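PDB 4JX2: DUF5624 domain-containing protein from Legionella pneumophila subsp. pneumophila, which is of unknown function but is made with a signal sequence and probably secreted, combining a largely helical chain with a small mixed beta sheet. Local coordinates for residues L37-T42 and G48-K53; F212-K217 and P222-M227; K305-L308 and L313-A316. All blocks are in the same frame, centred on the assembly; numbering follows the deposited sequence.

Interaction 1 of 3, residues L37-T42 and G48-K53; sequences LYFDFT and GYPKGK
The ring of F39 is where the end of helix 32-41 meets the returning loop, and most of the close packing gathers around it. P50 lies over one face of this ring: its CD sits 3.6 Å from the F39 centroid and 20° off the ring normal, displaced toward the CD2 side. The backbone of Y49 adds a second CH-pi contact over the face, through its CA. Y49 then turns its own ring edge-on to F39 in an offset edge-to-face pair, with planes at 84° and Y49 CD1 3.5 Å from F39 CD1. CG of F39 is anti to its carbonyl carbon (chi1 -73°), which swings the phenyl out from the helix to the loop. W35, one turn earlier, also brings its ring against F39.

At K53, brought back to the helix by the type II turn P50-K53, the packing changes from aromatic to polar. The lysine chain runs past the backbone of F39, with CE 3.3 Å from F39 O, and bends at its last torsion to bring NZ to D40. There NZ forms a salt bridge of 2.9 Å with D40 OD1, met nearly along the C-O axis. N143 of the second subunit gives OD1 a weak further hydrogen bond, and its D147 brings a like charge close to OD2. The loose, solvent side is at exposed G48, which reaches F39 CZ only through its O, at 3.7 Å. Overall this is a helix-loop-helix connection, with a proline-aromatic CH-pi contact folding the loop back onto the end of helix 32-41 at the subunit interface.

Interaction 2 of 3, residues F212-K217 and P222-M227; sequences FLNGNK and PYNNVM
F212 and Y223 point the same way, side by side, with rings inclined by only 24°. They are slid apart, so overlap is slight even though the centroids are 4.7 Å apart. What faces the Y223 ring is mainly the far corner of the phenyl, F212 CZ, at 3.3 Å from Y223 CG. In return, Y223 CB stands over the F212 face. Both residues have CG anti to the backbone N (chi1 173° for F212, -159° for Y223), which sends the two rings out alongside each other. V226 CG1 packs on the opposite face of the tyrosine, and the phenol OH is hydrogen-bonded to I116 O.

L213 and M227 (selenomethionine) approach differently. Their chains cross at an angle, and the bend at the last torsion of M227 brings CE to 3.6 Å from L213 CD2. Alongside these apolar pairs the backbones are joined: N224 N donates to L213 O over 3.2 Å, in the carbonyl plane and on a lone pair. P222 sets its CB and CG beside the carbonyls of L213 and N214, while OD1 of N214 turns to N342 of the second subunit. The result is a tight joint between consecutive helices, 205-213 and 223-247, in which G215, with positive phi, breaks away from the first, and the opening turn of the second gives an N-H to a carbonyl at the preceding helix's end.

Interaction 3 of 3, residues K305-L308 and L313-A316; sequences KPSL and LTQA. With SO4 (sulfate ion), chain E.
S307 reaches across to T314, the N-cap residue of helix 315-339, and joins the type I turn K305-L308 to the start of that helix. Starting at the serine CB, the first neighbour across the contact is the methyl CG2 of T314, at 3.7 Å. From there the hydroxyl is turned in between the backbone N and the carbonyl carbon (chi1 73°), a rotation that aims OG at the backbone of the other segment. OG accepts the N-H of T314 in a bond of 2.9 Å that is nearly straight, at 166°. The same oxygen is also hydrogen-bonded to D317 OD2 in the first turn of the helix, so two polar groups grip it and fix the rotation of the hydroxyl. Two carbons flank OG, L313 CD1 and T314 CG2, each 3.7 Å away.

L313 CD1 also comes up to the turn's backbone, beside S307 O and the CA of L308. The two leucine side chains only just meet, and both run on toward the sheet: L313 packs on Y90 and L308 on Y88, L81 and I83. The backbone of L313 is tied to R94, in the turn between strands 86-90 and 96-101.

The cap itself is made by T314, whose OG1 is hydrogen-bonded to D317 N. Q315 follows T314 and still has a backbone N-H pointing outward from the helix start, a place where anions often settle. A sulfate ion, probably from the crystallisation liquor, has done so here: Q315 N donates to sulfate O2 over 3.0 Å at 154°, with a weaker, longer bond to O4 at 3.4 Å.

How the interactions relate
Followed from the N terminus, the three contacts come in series, each closing its own short loop before the next begins; none nest or cross. Interaction 1 closes the connection between helices 32-41 and 56-66, far out from the chain's centre. Interaction 2 joins helices 205-213 and 223-247 on the opposite side, the two contact centres being about 66 Å apart. Interaction 3 follows strand 296-298 and leads into helix 315-339, beside the mixed sheet. Its centre lies about 30 Å from that of interaction 1 and about 48 Å from that of interaction 2, and none of the three touch. Interactions 1 and 2 both meet the second subunit, whereas interaction 3 stays within its own chain.

Interaction 1 of 3, residues L37-T42 and G48-K53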
# COMPACT_ATOMS: atom_id res chain seq x y z
N LEU A 37 -14.91 30.41 6.59
CA LEU A 37 -15.51 29.63 5.51
C LEU A 37 -14.96 28.21 5.51
O LEU A 37 -15.74 27.27 5.36
CB LEU A 37 -15.29 30.30 4.13
CG LEU A 37 -15.95 29.59 2.92
CD1 LEU A 37 -17.47 29.49 3.10
CD2 LEU A 37 -15.61 30.27 1.62
N TYR A 38 -13.63 28.06 5.70
CA TYR A 38 -12.97 26.76 5.73
C TYR A 38 -13.57 25.86 6.82
O TYR A 38 -13.99 24.74 6.53
CB TYR A 38 -11.45 26.92 5.93
CG TYR A 38 -10.72 25.59 5.90
CD1 TYR A 38 -10.46 24.95 4.69
CD2 TYR A 38 -10.35 24.95 7.08
CE1 TYR A 38 -9.83 23.70 4.66
CE2 TYR A 38 -9.73 23.70 7.06
CZ TYR A 38 -9.45 23.09 5.85
OH TYR A 38 -8.84 21.86 5.83
N PHE A 39 -13.66 26.39 8.04
CA PHE A 39 -14.15 25.68 9.22
C PHE A 39 -15.66 25.42 9.21
O PHE A 39 -16.13 24.63 10.03
CB PHE A 39 -13.74 26.44 10.48
CG PHE A 39 -12.26 26.33 10.81
CD1 PHE A 39 -11.59 25.12 10.69
CD2 PHE A 39 -11.56 27.44 11.27
CE1 PHE A 39 -10.24 25.03 11.01
CE2 PHE A 39 -10.21 27.33 11.62
CZ PHE A 39 -9.57 26.13 11.48
N ASP A 40 -16.41 26.02 8.26
CA ASP A 40 -17.85 25.80 8.09
C ASP A 40 -18.13 24.39 7.57
O ASP A 40 -19.19 23.84 7.85
CB ASP A 40 -18.47 26.83 7.13
CG ASP A 40 -18.71 28.22 7.71
OD1 ASP A 40 -18.87 28.34 8.95
OD2 ASP A 40 -18.75 29.18 6.93
N PHE A 41 -17.18 23.80 6.84
CA PHE A 41 -17.38 22.46 6.31
C PHE A 41 -16.46 21.42 6.99
O PHE A 41 -16.93 20.34 7.37
CB PHE A 41 -17.19 22.48 4.78
CG PHE A 41 -17.21 21.13 4.11
CD1 PHE A 41 -18.40 20.41 4.00
CD2 PHE A 41 -16.04 20.55 3.62
CE1 PHE A 41 -18.41 19.15 3.38
CE2 PHE A 41 -16.06 19.29 3.01
CZ PHE A 41 -17.25 18.59 2.91
N THR A 42 -15.16 21.71 7.11
CA THR A 42 -14.25 20.70 7.64
C THR A 42 -13.29 21.28 8.70
O THR A 42 -13.53 22.36 9.22
CB THR A 42 -13.52 20.02 6.44
OG1 THR A 42 -12.89 18.82 6.89
CG2 THR A 42 -12.54 20.96 5.69
N GLY A 48 -6.46 23.83 15.93
CA GLY A 48 -6.71 25.19 15.46
C GLY A 48 -8.19 25.38 15.19
O GLY A 48 -8.66 26.52 15.06
N TYR A 49 -8.94 24.26 15.12
CA TYR A 49 -10.38 24.30 14.92
C TYR A 49 -11.01 25.09 16.07
O TYR A 49 -10.62 24.88 17.24
CB TYR A 49 -10.97 22.88 14.84
CG TYR A 49 -12.45 22.82 14.54
CD1 TYR A 49 -12.94 23.14 13.27
CD2 TYR A 49 -13.35 22.36 15.49
CE1 TYR A 49 -14.29 23.01 12.97
CE2 TYR A 49 -14.71 22.22 15.19
CZ TYR A 49 -15.18 22.55 13.93
OH TYR A 49 -16.52 22.43 13.65
N PRO A 50 -11.93 26.04 15.75
CA PRO A 50 -12.54 26.85 16.81
C PRO A 50 -13.37 26.03 17.78
O PRO A 50 -14.21 25.21 17.40
CB PRO A 50 -13.40 27.84 16.05
CG PRO A 50 -13.66 27.22 14.76
CD PRO A 50 -12.45 26.43 14.43
N LYS A 51 -13.10 26.28 19.06
CA LYS A 51 -13.80 25.68 20.17
C LYS A 51 -15.26 26.10 20.12
O LYS A 51 -15.56 27.28 19.93
CB LYS A 51 -13.14 26.12 21.50
CG LYS A 51 -11.65 25.79 21.60
CD LYS A 51 -11.38 24.57 22.45
CE LYS A 51 -9.93 24.14 22.34
NZ LYS A 51 -9.57 23.20 23.44
N GLY A 52 -16.15 25.10 20.21
CA GLY A 52 -17.60 25.25 20.23
C GLY A 52 -18.31 25.12 18.90
O GLY A 52 -19.54 25.03 18.88
N LYS A 53 -17.55 25.11 17.79
CA LYS A 53 -18.15 25.02 16.47
C LYS A 53 -18.65 23.65 16.11
O LYS A 53 -17.99 22.65 16.41
CB LYS A 53 -17.18 25.48 15.36
CG LYS A 53 -17.98 26.15 14.24
CD LYS A 53 -17.30 26.22 12.93
CE LYS A 53 -18.34 26.29 11.84
NZ LYS A 53 -19.07 27.57 11.78

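Interaction 2 of 3, residues F212-K217 and P222-M227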
# COMPACT_ATOMS: atom_id res chain seq x y z
N PHE A 212 21.28 -27.44 -10.53
CA PHE A 212 20.60 -27.70 -9.26
C PHE A 212 19.07 -27.43 -9.28
O PHE A 212 18.29 -28.36 -9.05
CB PHE A 212 21.28 -26.86 -8.16
CG PHE A 212 20.59 -26.89 -6.82
CD1 PHE A 212 20.54 -28.05 -6.06
CD2 PHE A 212 19.99 -25.74 -6.31
CE1 PHE A 212 19.90 -28.07 -4.82
CE2 PHE A 212 19.34 -25.77 -5.07
CZ PHE A 212 19.35 -26.92 -4.31
N LEU A 213 18.64 -26.18 -9.52
CA LEU A 213 17.22 -25.83 -9.48
C LEU A 213 16.36 -26.70 -10.42
O LEU A 213 15.29 -27.13 -10.02
CB LEU A 213 17.01 -24.33 -9.78
CG LEU A 213 17.65 -23.36 -8.79
CD1 LEU A 213 17.49 -21.93 -9.26
CD2 LEU A 213 17.11 -23.55 -7.38
N ASN A 214 16.85 -26.99 -11.63
CA ASN A 214 16.14 -27.79 -12.64
C ASN A 214 16.31 -29.30 -12.47
O ASN A 214 15.61 -30.08 -13.12
CB ASN A 214 16.59 -27.39 -14.04
CG ASN A 214 16.14 -26.02 -14.45
OD1 ASN A 214 16.69 -25.42 -15.38
ND2 ASN A 214 15.11 -25.49 -13.77
N GLY A 215 17.24 -29.68 -11.61
CA GLY A 215 17.56 -31.08 -11.38
C GLY A 215 18.80 -31.46 -12.15
O GLY A 215 19.32 -30.69 -12.98
N ASN A 216 19.29 -32.67 -11.86
CA ASN A 216 20.48 -33.24 -12.47
C ASN A 216 20.31 -34.77 -12.53
O ASN A 216 19.34 -35.29 -11.98
CB ASN A 216 21.74 -32.82 -11.71
CG ASN A 216 21.76 -33.18 -10.24
OD1 ASN A 216 21.78 -34.36 -9.87
ND2 ASN A 216 21.83 -32.16 -9.39
N LYS A 217 21.25 -35.48 -13.21
CA LYS A 217 21.22 -36.93 -13.41
C LYS A 217 21.07 -37.71 -12.09
O LYS A 217 20.26 -38.64 -12.04
CB LYS A 217 22.45 -37.43 -14.19
CG LYS A 217 22.46 -37.01 -15.66
CD LYS A 217 23.86 -37.15 -16.27
CE LYS A 217 23.97 -36.63 -17.68
NZ LYS A 217 25.38 -36.68 -18.17
N PRO A 222 13.57 -31.76 -9.72
CA PRO A 222 14.16 -30.41 -9.53
C PRO A 222 14.04 -29.91 -8.09
O PRO A 222 13.06 -30.23 -7.42
CB PRO A 222 13.31 -29.53 -10.45
CG PRO A 222 12.74 -30.45 -11.46
CD PRO A 222 12.53 -31.76 -10.77
N TYR A 223 15.00 -29.06 -7.64
CA TYR A 223 14.88 -28.43 -6.32
C TYR A 223 13.70 -27.46 -6.34
O TYR A 223 13.11 -27.19 -5.29
CB TYR A 223 16.16 -27.72 -5.86
CG TYR A 223 16.15 -27.55 -4.36
CD1 TYR A 223 16.49 -28.61 -3.52
CD2 TYR A 223 15.71 -26.37 -3.77
CE1 TYR A 223 16.41 -28.49 -2.13
CE2 TYR A 223 15.62 -26.23 -2.38
CZ TYR A 223 15.97 -27.30 -1.57
OH TYR A 223 15.91 -27.18 -0.21
N ASN A 224 13.33 -26.96 -7.55
CA ASN A 224 12.16 -26.13 -7.81
C ASN A 224 10.90 -26.80 -7.20
O ASN A 224 10.10 -26.11 -6.57
CB ASN A 224 11.97 -25.95 -9.31
CG ASN A 224 12.89 -24.99 -10.04
OD1 ASN A 224 13.37 -23.98 -9.53
ND2 ASN A 224 13.05 -25.21 -11.33
N ASN A 225 10.75 -28.15 -7.36
CA ASN A 225 9.63 -28.92 -6.80
C ASN A 225 9.69 -28.96 -5.25
O ASN A 225 8.64 -28.87 -4.60
CB ASN A 225 9.63 -30.33 -7.35
CG ASN A 225 9.25 -30.46 -8.81
OD1 ASN A 225 9.68 -29.69 -9.69
ND2 ASN A 225 8.49 -31.51 -9.10
N VAL A 226 10.90 -29.04 -4.68
CA VAL A 226 11.08 -29.03 -3.23
C VAL A 226 10.63 -27.66 -2.71
O VAL A 226 9.94 -27.60 -1.69
CB VAL A 226 12.54 -29.39 -2.81
CG1 VAL A 226 12.81 -29.08 -1.34
CG2 VAL A 226 12.84 -30.84 -3.09
N MSE A 227 10.96 -26.57 -3.43
CA MSE A 227 10.56 -25.23 -3.02
C MSE A 227 9.05 -25.08 -3.00
O MSE A 227 8.54 -24.55 -2.03
CB MSE A 227 11.19 -24.17 -3.91
CG MSE A 227 12.62 -23.94 -3.52
SE MSE A 227 13.39 -22.43 -4.39
CE MSE A 227 13.67 -23.18 -6.24

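Interaction 3 of 3, residues K305-L308 and L313-A316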
# COMPACT_ATOMS: atom_id res chain seq x y z
N LYS A 305 -0.97 -0.54 18.71
CA LYS A 305 -1.34 0.03 20.01
C LYS A 305 -0.78 -0.78 21.23
O LYS A 305 -0.54 -1.99 21.11
CB LYS A 305 -2.86 0.20 20.09
CG LYS A 305 -3.37 1.36 19.25
CD LYS A 305 -2.92 2.66 19.83
CE LYS A 305 -2.93 3.76 18.83
NZ LYS A 305 -2.37 4.98 19.44
N PRO A 306 -0.57 -0.13 22.40
CA PRO A 306 0.07 -0.83 23.53
C PRO A 306 -0.70 -2.02 24.09
O PRO A 306 -0.06 -3.02 24.39
CB PRO A 306 0.23 0.25 24.60
CG PRO A 306 0.19 1.54 23.86
CD PRO A 306 -0.74 1.32 22.69
N SER A 307 -2.05 -1.93 24.22
CA SER A 307 -2.84 -3.04 24.78
C SER A 307 -3.20 -4.13 23.72
O SER A 307 -4.00 -5.01 24.01
CB SER A 307 -4.09 -2.53 25.47
OG SER A 307 -5.07 -2.07 24.56
N LEU A 308 -2.56 -4.10 22.54
CA LEU A 308 -2.78 -5.13 21.51
C LEU A 308 -2.17 -6.44 22.00
O LEU A 308 -1.00 -6.46 22.39
CB LEU A 308 -2.16 -4.70 20.17
CG LEU A 308 -2.47 -5.56 18.94
CD1 LEU A 308 -3.93 -5.47 18.54
CD2 LEU A 308 -1.61 -5.15 17.79
N LEU A 313 -8.54 -5.02 25.47
CA LEU A 313 -8.06 -3.85 24.73
C LEU A 313 -8.54 -2.62 25.50
O LEU A 313 -9.66 -2.64 26.02
CB LEU A 313 -8.67 -3.91 23.30
CG LEU A 313 -7.83 -3.61 22.05
CD1 LEU A 313 -6.53 -4.38 22.01
CD2 LEU A 313 -8.61 -3.96 20.79
N THR A 314 -7.72 -1.56 25.64
CA THR A 314 -8.20 -0.37 26.37
C THR A 314 -9.29 0.30 25.54
O THR A 314 -9.32 0.09 24.33
CB THR A 314 -7.06 0.62 26.70
OG1 THR A 314 -6.56 1.23 25.50
CG2 THR A 314 -5.93 -0.01 27.49
N GLN A 315 -10.17 1.09 26.14
CA GLN A 315 -11.23 1.75 25.38
C GLN A 315 -10.62 2.64 24.29
O GLN A 315 -11.10 2.61 23.15
CB GLN A 315 -12.20 2.52 26.29
CG GLN A 315 -13.56 2.84 25.62
CD GLN A 315 -14.43 1.63 25.33
OE1 GLN A 315 -14.89 0.94 26.24
NE2 GLN A 315 -14.69 1.37 24.06
N ALA A 316 -9.50 3.34 24.60
CA ALA A 316 -8.76 4.18 23.65
C ALA A 316 -8.23 3.35 22.46
O ALA A 316 -8.40 3.75 21.31
CB ALA A 316 -7.61 4.88 24.35
S SO4 E . -9.69 1.31 29.90
O1 SO4 E . -10.73 1.80 30.82
O2 SO4 E . -9.51 2.29 28.82
O3 SO4 E . -8.43 1.11 30.62
O4 SO4 E . -10.12 0.03 29.35